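Local coordinates for protein WZI (Escherichia coli, PDB 2YNK) that acts as an outer-membrane lectin, a carbohydrate-binding beta-barrel that underpins assembly of the group 1 capsule, at residues V148-G153 / Q196-Q201; K239-S244 / H346-G351. All blocks are in the same frame, centred on the assembly; numbering follows the deposited sequence.

Interaction 1. Residues V148-G153 / Q196-Q201; sequences VPQWWG and QISASQ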
ATOM      1  N   VAL A 148      -3.642  -4.251  10.965  1.00 44.99           N
ATOM      2  CA  VAL A 148      -2.501  -4.193  10.048  1.00 44.86           C
ATOM      3  C   VAL A 148      -2.927  -3.695   8.669  1.00 45.22           C
ATOM      4  O   VAL A 148      -3.805  -4.295   8.047  1.00 47.23           O
ATOM      5  CB  VAL A 148      -1.811  -5.571   9.883  1.00 43.27           C
ATOM      6  CG1 VAL A 148      -0.674  -5.480   8.869  1.00 40.48           C
ATOM      7  CG2 VAL A 148      -1.316  -6.074  11.223  1.00 41.24           C
ATOM      8  N   PRO A 149      -2.296  -2.610   8.180  1.00 44.78           N
ATOM      9  CA  PRO A 149      -2.547  -2.196   6.803  1.00 45.32           C
ATOM     10  C   PRO A 149      -1.944  -3.157   5.788  1.00 48.15           C
ATOM     11  O   PRO A 149      -0.905  -3.807   6.064  1.00 49.99           O
ATOM     12  CB  PRO A 149      -1.853  -0.831   6.712  1.00 44.14           C
ATOM     13  CG  PRO A 149      -0.791  -0.880   7.746  1.00 43.48           C
ATOM     14  CD  PRO A 149      -1.371  -1.692   8.866  1.00 44.40           C
ATOM     15  N   GLN A 150      -2.586  -3.222   4.621  1.00 48.34           N
ATOM     16  CA  GLN A 150      -2.102  -4.039   3.506  1.00 48.88           C
ATOM     17  C   GLN A 150      -1.840  -3.180   2.278  1.00 47.52           C
ATOM     18  O   GLN A 150      -2.193  -1.983   2.242  1.00 45.81           O
ATOM     19  CB  GLN A 150      -3.132  -5.109   3.142  1.00 50.22           C
ATOM     20  CG  GLN A 150      -3.340  -6.192   4.185  1.00 50.73           C
ATOM     21  CD  GLN A 150      -4.742  -6.775   4.131  1.00 52.05           C
ATOM     22  OE1 GLN A 150      -5.739  -6.073   4.358  1.00 51.85           O
ATOM     23  NE2 GLN A 150      -4.827  -8.070   3.847  1.00 53.03           N
ATOM     24  N   TRP A 151      -1.210  -3.805   1.282  1.00 43.96           N
ATOM     25  CA  TRP A 151      -1.173  -3.264  -0.069  1.00 43.41           C
ATOM     26  C   TRP A 151      -1.186  -4.382  -1.044  1.00 43.40           C
ATOM     27  O   TRP A 151      -0.304  -5.244  -1.007  1.00 44.20           O
ATOM     28  CB  TRP A 151       0.057  -2.420  -0.285  1.00 42.80           C
ATOM     29  CG  TRP A 151       0.081  -1.672  -1.590  1.00 43.12           C
ATOM     30  CD1 TRP A 151       0.559  -2.117  -2.816  1.00 44.55           C
ATOM     31  CD2 TRP A 151      -0.367  -0.301  -1.831  1.00 44.13           C
ATOM     32  NE1 TRP A 151       0.441  -1.139  -3.773  1.00 44.77           N
ATOM     33  CE2 TRP A 151      -0.111  -0.024  -3.242  1.00 44.29           C
ATOM     34  CE3 TRP A 151      -0.936   0.692  -1.044  1.00 45.17           C
ATOM     35  CZ2 TRP A 151      -0.416   1.200  -3.814  1.00 44.12           C
ATOM     36  CZ3 TRP A 151      -1.230   1.924  -1.633  1.00 44.07           C
ATOM     37  CH2 TRP A 151      -0.971   2.169  -2.980  1.00 43.94           C
ATOM     38  N   TRP A 152      -2.185  -4.385  -1.926  1.00 42.58           N
ATOM     39  CA  TRP A 152      -2.331  -5.444  -2.927  1.00 42.02           C
ATOM     40  C   TRP A 152      -2.106  -4.948  -4.336  1.00 43.17           C
ATOM     41  O   TRP A 152      -2.998  -4.347  -4.953  1.00 41.30           O
ATOM     42  CB  TRP A 152      -3.698  -6.089  -2.800  1.00 40.23           C
ATOM     43  CG  TRP A 152      -3.798  -7.052  -1.649  1.00 39.43           C
ATOM     44  CD1 TRP A 152      -2.898  -7.242  -0.602  1.00 39.42           C
ATOM     45  CD2 TRP A 152      -4.896  -7.971  -1.368  1.00 39.10           C
ATOM     46  NE1 TRP A 152      -3.351  -8.199   0.262  1.00 38.71           N
ATOM     47  CE2 TRP A 152      -4.533  -8.682  -0.146  1.00 38.82           C
ATOM     48  CE3 TRP A 152      -6.099  -8.263  -1.984  1.00 39.98           C
ATOM     49  CZ2 TRP A 152      -5.344  -9.644   0.404  1.00 40.20           C
ATOM     50  CZ3 TRP A 152      -6.913  -9.238  -1.425  1.00 40.33           C
ATOM     51  CH2 TRP A 152      -6.545  -9.911  -0.257  1.00 41.42           C
ATOM     52  N   GLY A 153      -0.898  -5.200  -4.852  1.00 42.50           N
ATOM     53  CA  GLY A 153      -0.587  -4.935  -6.247  1.00 42.21           C
ATOM     54  C   GLY A 153       0.653  -4.099  -6.459  1.00 42.24           C
ATOM     55  O   GLY A 153       1.251  -3.619  -5.505  1.00 42.39           O
ATOM     56  N   GLN A 196      -1.726 -14.389   0.636  1.00 52.02           N
ATOM     57  CA  GLN A 196      -2.173 -13.642   1.805  1.00 50.55           C
ATOM     58  C   GLN A 196      -3.657 -13.874   1.972  1.00 51.04           C
ATOM     59  O   GLN A 196      -4.425 -13.735   1.021  1.00 53.46           O
ATOM     60  CB  GLN A 196      -1.880 -12.148   1.662  1.00 49.66           C
ATOM     61  CG  GLN A 196      -1.958 -11.394   2.980  1.00 49.45           C
ATOM     62  CD  GLN A 196      -1.814  -9.904   2.800  1.00 49.18           C
ATOM     63  OE1 GLN A 196      -2.804  -9.189   2.612  1.00 50.09           O
ATOM     64  NE2 GLN A 196      -0.584  -9.424   2.835  1.00 48.40           N
ATOM     65  N   ILE A 197      -4.065 -14.258   3.171  1.00 51.89           N
ATOM     66  CA  ILE A 197      -5.484 -14.371   3.475  1.00 51.36           C
ATOM     67  C   ILE A 197      -5.754 -13.440   4.634  1.00 50.03           C
ATOM     68  O   ILE A 197      -4.905 -13.298   5.512  1.00 47.29           O
ATOM     69  CB  ILE A 197      -5.906 -15.824   3.796  1.00 51.68           C
ATOM     70  CG1 ILE A 197      -5.215 -16.345   5.057  1.00 51.61           C
ATOM     71  CG2 ILE A 197      -5.580 -16.739   2.621  1.00 51.86           C
ATOM     72  CD1 ILE A 197      -5.449 -17.821   5.306  1.00 52.09           C
ATOM     73  N   SER A 198      -6.909 -12.773   4.616  1.00 51.30           N
ATOM     74  CA  SER A 198      -7.322 -11.938   5.757  1.00 50.65           C
ATOM     75  C   SER A 198      -8.826 -11.937   5.988  1.00 49.90           C
ATOM     76  O   SER A 198      -9.622 -11.947   5.034  1.00 48.38           O
ATOM     77  CB  SER A 198      -6.811 -10.496   5.611  1.00 50.98           C
ATOM     78  OG  SER A 198      -7.323  -9.862   4.452  1.00 52.70           O
ATOM     79  N   ALA A 199      -9.193 -11.944   7.270  1.00 49.83           N
ATOM     80  CA  ALA A 199     -10.583 -11.739   7.708  1.00 49.77           C
ATOM     81  C   ALA A 199     -10.611 -10.572   8.697  1.00 48.38           C
ATOM     82  O   ALA A 199      -9.925 -10.607   9.715  1.00 47.05           O
ATOM     83  CB  ALA A 199     -11.147 -13.000   8.336  1.00 48.84           C
ATOM     84  N   SER A 200     -11.394  -9.544   8.370  1.00 49.28           N
ATOM     85  CA  SER A 200     -11.405  -8.264   9.091  1.00 49.85           C
ATOM     86  C   SER A 200     -12.835  -7.765   9.357  1.00 49.92           C
ATOM     87  O   SER A 200     -13.792  -8.205   8.723  1.00 47.87           O
ATOM     88  CB  SER A 200     -10.656  -7.204   8.279  1.00 51.69           C
ATOM     89  OG  SER A 200      -9.285  -7.534   8.094  1.00 54.92           O
ATOM     90  N   GLN A 201     -12.960  -6.839  10.302  1.00 51.20           N
ATOM     91  CA  GLN A 201     -14.245  -6.240  10.663  1.00 49.83           C
ATOM     92  C   GLN A 201     -14.221  -4.746  10.382  1.00 49.28           C
ATOM     93  O   GLN A 201     -13.366  -4.016  10.890  1.00 49.96           O
ATOM     94  CB  GLN A 201     -14.540  -6.469  12.139  1.00 50.78           C
ATOM     95  CG  GLN A 201     -15.960  -6.085  12.528  1.00 53.18           C
ATOM     96  CD  GLN A 201     -16.295  -6.448  13.958  1.00 53.58           C
ATOM     97  OE1 GLN A 201     -16.984  -7.430  14.207  1.00 54.12           O
ATOM     98  NE2 GLN A 201     -15.795  -5.665  14.908  1.00 54.58           N
TER

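Interaction 2. Residues K239-S244 / H346-G351; sequences KGRPES and HIYKDG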
ATOM      1  N   LYS A 239     -24.918  -6.922  10.776  1.00 54.99           N
ATOM      2  CA  LYS A 239     -26.253  -7.040  11.370  1.00 58.29           C
ATOM      3  C   LYS A 239     -27.338  -7.221  10.294  1.00 56.97           C
ATOM      4  O   LYS A 239     -27.409  -6.464   9.323  1.00 55.78           O
ATOM      5  CB  LYS A 239     -26.569  -5.853  12.291  1.00 62.16           C
ATOM      6  CG  LYS A 239     -25.739  -5.880  13.567  1.00 65.55           C
ATOM      7  CD  LYS A 239     -26.261  -4.958  14.667  1.00 69.86           C
ATOM      8  CE  LYS A 239     -25.245  -4.885  15.806  1.00 72.12           C
ATOM      9  NZ  LYS A 239     -25.684  -4.071  16.969  1.00 76.82           N
ATOM     10  N   GLY A 240     -28.161  -8.250  10.474  1.00 57.10           N
ATOM     11  CA  GLY A 240     -29.217  -8.577   9.527  1.00 57.89           C
ATOM     12  C   GLY A 240     -28.689  -9.271   8.291  1.00 57.07           C
ATOM     13  O   GLY A 240     -29.339  -9.279   7.243  1.00 56.85           O
ATOM     14  N   ARG A 241     -27.510  -9.872   8.414  1.00 57.92           N
ATOM     15  CA  ARG A 241     -26.869 -10.527   7.282  1.00 56.51           C
ATOM     16  C   ARG A 241     -26.639 -11.996   7.581  1.00 56.00           C
ATOM     17  O   ARG A 241     -26.483 -12.379   8.735  1.00 57.82           O
ATOM     18  CB  ARG A 241     -25.551  -9.836   6.958  1.00 56.03           C
ATOM     19  CG  ARG A 241     -25.694  -8.368   6.555  1.00 56.68           C
ATOM     20  CD  ARG A 241     -26.421  -8.204   5.234  1.00 56.68           C
ATOM     21  NE  ARG A 241     -25.802  -9.041   4.216  1.00 56.57           N
ATOM     22  CZ  ARG A 241     -26.416  -9.533   3.146  1.00 57.30           C
ATOM     23  NH1 ARG A 241     -27.699  -9.272   2.905  1.00 58.97           N
ATOM     24  NH2 ARG A 241     -25.729 -10.296   2.303  1.00 57.10           N
ATOM     25  N   PRO A 242     -26.657 -12.835   6.542  1.00 56.14           N
ATOM     26  CA  PRO A 242     -26.289 -14.221   6.773  1.00 57.90           C
ATOM     27  C   PRO A 242     -24.824 -14.307   7.193  1.00 58.97           C
ATOM     28  O   PRO A 242     -23.967 -13.692   6.553  1.00 57.99           O
ATOM     29  CB  PRO A 242     -26.496 -14.893   5.412  1.00 56.71           C
ATOM     30  CG  PRO A 242     -27.178 -13.909   4.545  1.00 56.04           C
ATOM     31  CD  PRO A 242     -27.005 -12.555   5.141  1.00 55.59           C
ATOM     32  N   GLU A 243     -24.560 -15.045   8.269  1.00 62.19           N
ATOM     33  CA  GLU A 243     -23.211 -15.202   8.799  1.00 65.29           C
ATOM     34  C   GLU A 243     -22.868 -16.660   9.105  1.00 66.24           C
ATOM     35  O   GLU A 243     -22.067 -16.924   9.983  1.00 68.77           O
ATOM     36  CB  GLU A 243     -23.041 -14.343  10.059  1.00 68.87           C
ATOM     37  CG  GLU A 243     -23.168 -12.846   9.803  1.00 69.96           C
ATOM     38  CD  GLU A 243     -22.489 -11.991  10.867  1.00 73.08           C
ATOM     39  OE1 GLU A 243     -23.071 -11.837  11.966  1.00 78.46           O
ATOM     40  OE2 GLU A 243     -21.384 -11.455  10.600  1.00 71.84           O
ATOM     41  N   SER A 244     -23.458 -17.600   8.367  1.00 68.38           N
ATOM     42  CA  SER A 244     -23.207 -19.038   8.571  1.00 70.81           C
ATOM     43  C   SER A 244     -22.000 -19.519   7.769  1.00 71.61           C
ATOM     44  O   SER A 244     -21.675 -18.959   6.722  1.00 70.13           O
ATOM     45  CB  SER A 244     -24.431 -19.869   8.160  1.00 71.04           C
ATOM     46  OG  SER A 244     -24.644 -19.816   6.757  1.00 69.34           O
ATOM     47  N   HIS A 346     -25.540  -2.421  -3.297  1.00 55.33           N
ATOM     48  CA  HIS A 346     -26.969  -2.245  -3.004  1.00 58.83           C
ATOM     49  C   HIS A 346     -27.383  -2.812  -1.670  1.00 59.31           C
ATOM     50  O   HIS A 346     -28.408  -2.398  -1.121  1.00 60.33           O
ATOM     51  CB  HIS A 346     -27.834  -2.822  -4.131  1.00 61.76           C
ATOM     52  CG  HIS A 346     -27.622  -4.305  -4.376  1.00 64.11           C
ATOM     53  ND1 HIS A 346     -26.453  -4.808  -4.829  1.00 63.47           N
ATOM     54  CD2 HIS A 346     -28.482  -5.388  -4.228  1.00 65.41           C
ATOM     55  CE1 HIS A 346     -26.558  -6.142  -4.955  1.00 62.78           C
ATOM     56  NE2 HIS A 346     -27.798  -6.498  -4.590  1.00 64.87           N
ATOM     57  N   ILE A 347     -26.617  -3.774  -1.149  1.00 58.01           N
ATOM     58  CA  ILE A 347     -26.777  -4.224   0.245  1.00 57.14           C
ATOM     59  C   ILE A 347     -25.854  -3.392   1.127  1.00 55.57           C
ATOM     60  O   ILE A 347     -26.305  -2.658   1.998  1.00 58.37           O
ATOM     61  CB  ILE A 347     -26.473  -5.733   0.424  1.00 56.12           C
ATOM     62  CG1 ILE A 347     -27.488  -6.594  -0.336  1.00 57.83           C
ATOM     63  CG2 ILE A 347     -26.487  -6.121   1.892  1.00 55.27           C
ATOM     64  CD1 ILE A 347     -28.939  -6.194  -0.120  1.00 60.13           C
ATOM     65  N   TYR A 348     -24.558  -3.502   0.881  1.00 53.28           N
ATOM     66  CA  TYR A 348     -23.570  -2.698   1.587  1.00 52.15           C
ATOM     67  C   TYR A 348     -23.589  -1.302   0.974  1.00 52.51           C
ATOM     68  O   TYR A 348     -22.846  -0.998   0.048  1.00 53.24           O
ATOM     69  CB  TYR A 348     -22.190  -3.389   1.539  1.00 48.39           C
ATOM     70  CG  TYR A 348     -22.228  -4.732   2.244  1.00 45.82           C
ATOM     71  CD1 TYR A 348     -22.050  -4.820   3.612  1.00 44.75           C
ATOM     72  CD2 TYR A 348     -22.509  -5.901   1.548  1.00 45.81           C
ATOM     73  CE1 TYR A 348     -22.110  -6.037   4.270  1.00 44.25           C
ATOM     74  CE2 TYR A 348     -22.568  -7.127   2.195  1.00 44.94           C
ATOM     75  CZ  TYR A 348     -22.367  -7.186   3.559  1.00 44.12           C
ATOM     76  OH  TYR A 348     -22.436  -8.390   4.224  1.00 43.71           O
ATOM     77  N   LYS A 349     -24.469  -0.461   1.507  1.00 54.01           N
ATOM     78  CA  LYS A 349     -24.863   0.786   0.839  1.00 53.82           C
ATOM     79  C   LYS A 349     -23.873   1.913   1.029  1.00 51.26           C
ATOM     80  O   LYS A 349     -23.851   2.847   0.236  1.00 49.72           O
ATOM     81  CB  LYS A 349     -26.253   1.231   1.310  1.00 56.08           C
ATOM     82  CG  LYS A 349     -27.389   0.331   0.838  1.00 57.02           C
ATOM     83  CD  LYS A 349     -28.724   0.884   1.299  1.00 59.15           C
ATOM     84  CE  LYS A 349     -29.900   0.046   0.832  1.00 60.50           C
ATOM     85  NZ  LYS A 349     -31.134   0.884   0.839  1.00 64.28           N
ATOM     86  N   ASP A 350     -23.059   1.829   2.079  1.00 51.76           N
ATOM     87  CA  ASP A 350     -21.959   2.780   2.288  1.00 51.73           C
ATOM     88  C   ASP A 350     -20.836   2.530   1.267  1.00 51.86           C
ATOM     89  O   ASP A 350     -19.845   3.258   1.246  1.00 53.56           O
ATOM     90  CB  ASP A 350     -21.371   2.643   3.698  1.00 52.20           C
ATOM     91  CG  ASP A 350     -22.197   3.320   4.793  1.00 54.09           C
ATOM     92  OD1 ASP A 350     -23.302   3.861   4.544  1.00 53.05           O
ATOM     93  OD2 ASP A 350     -21.692   3.294   5.946  1.00 57.49           O
ATOM     94  N   GLY A 351     -20.967   1.484   0.452  1.00 51.20           N
ATOM     95  CA  GLY A 351     -20.020   1.226  -0.621  1.00 50.18           C
ATOM     96  C   GLY A 351     -18.771   0.564  -0.093  1.00 48.42           C
ATOM     97  O   GLY A 351     -18.739   0.137   1.052  1.00 47.54           O
TER

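Interaction 1. Residues V148-G153 / Q196-Q201
The side-chain amides of Q150 and Q196 meet with their planes only 22° apart, and the indole of W152 joins them at the same oxygen. Q196 OE1 accepts two hydrogen bonds, from Q150 NE2 at 2.6 Å and from W152 NE1 at 2.6 Å. Both donors stand out of the carbonyl plane, on opposite sides of it, Q150 NE2 less so than W152 NE1, and neither is on a lone pair. Relative to the indole, the oxygen sits at the ring edge, close to the ring plane, although ring and amide planes are inclined by 48°. Q196 reaches this point because its CG is anti to the backbone N (chi1 -164°) and the chain stays extended beyond it, which carries the amide away from the strand. The other N-H of Q150 NE2 goes to S198 OG at 3.1 Å, two residues further along the same face of the strand, so this one amide nitrogen bridges Q196 and S198.

Strand 193-201 belongs to the wall of the 18-stranded antiparallel barrel, whereas 151-152 pairs with 29-30 in a small two-stranded sheet. Side chains alone join that small sheet and the loop leading into it to the barrel wall: W152 CA and Q196 CA are still 9.5 Å apart. The remaining amide atoms are also engaged, Q150 OE1 with R162, and Q196 NE2 with Q175 and the carbonyl of W30. Both amide flips are therefore fixed by a continuous chain of donors and acceptors in a largely buried polar network, with R162 at its edge.

Interaction 2. Residues K239-S244 / H346-G351
The guanidinium of R241 lies between two aliphatic groups. P242 CD covers one face, 3.6 Å above the plane and over its centre, while I347 CG2 occupies the opposite face, offset toward the rim. There I347 CG2 comes closest to R241 NH1, at 3.5 Å. The same methyl also rests over one face of the Y348 ring, again toward its rim. The two flat groups stand steeply to each other, their planes 77° apart, and the tyrosine hydroxyl approaches the guanidinium obliquely; R241 NE gives Y348 OH a long, weak hydrogen bond of 3.4 Å. Bends at chi2 and chi3 (-67° and -52°) fold the arginine back so that NE faces the hydroxyl.

Both segments are loops of the outer-membrane barrel: 239-244 lies between barrel strands 226-236 and 268-278, and the other loop runs from barrel strand 322-331 to the short strand 353-354. Y348 is the centre of an inverse gamma turn and also starts a type I beta turn ending at G351. The stronger partner of Y348 OH is the carbonyl of G237, two residues before K239; the hydroxyl is thus held mainly by backbone at the start of the loop that carries R241.

Overall arrangement
Interaction 1 is buried, its centre about 10 Å from the centre of the chain, whereas interaction 2 is only partly buried, about 26 Å from it. Their centres lie about 20 Å apart and their nearest atoms about 7 Å, so the two do not touch. One barrel strand nevertheless relates them: W152 of interaction 1 packs on S231 and I233 of strand 226-236, which runs into the loop holding 239-244. The chemistry follows the setting. The buried contact relies on three hydrogen bonds between neutral polar side chains; the outer one, between two loops distant in sequence, relies mostly on apolar cover of a charged group, helped by one weak bond.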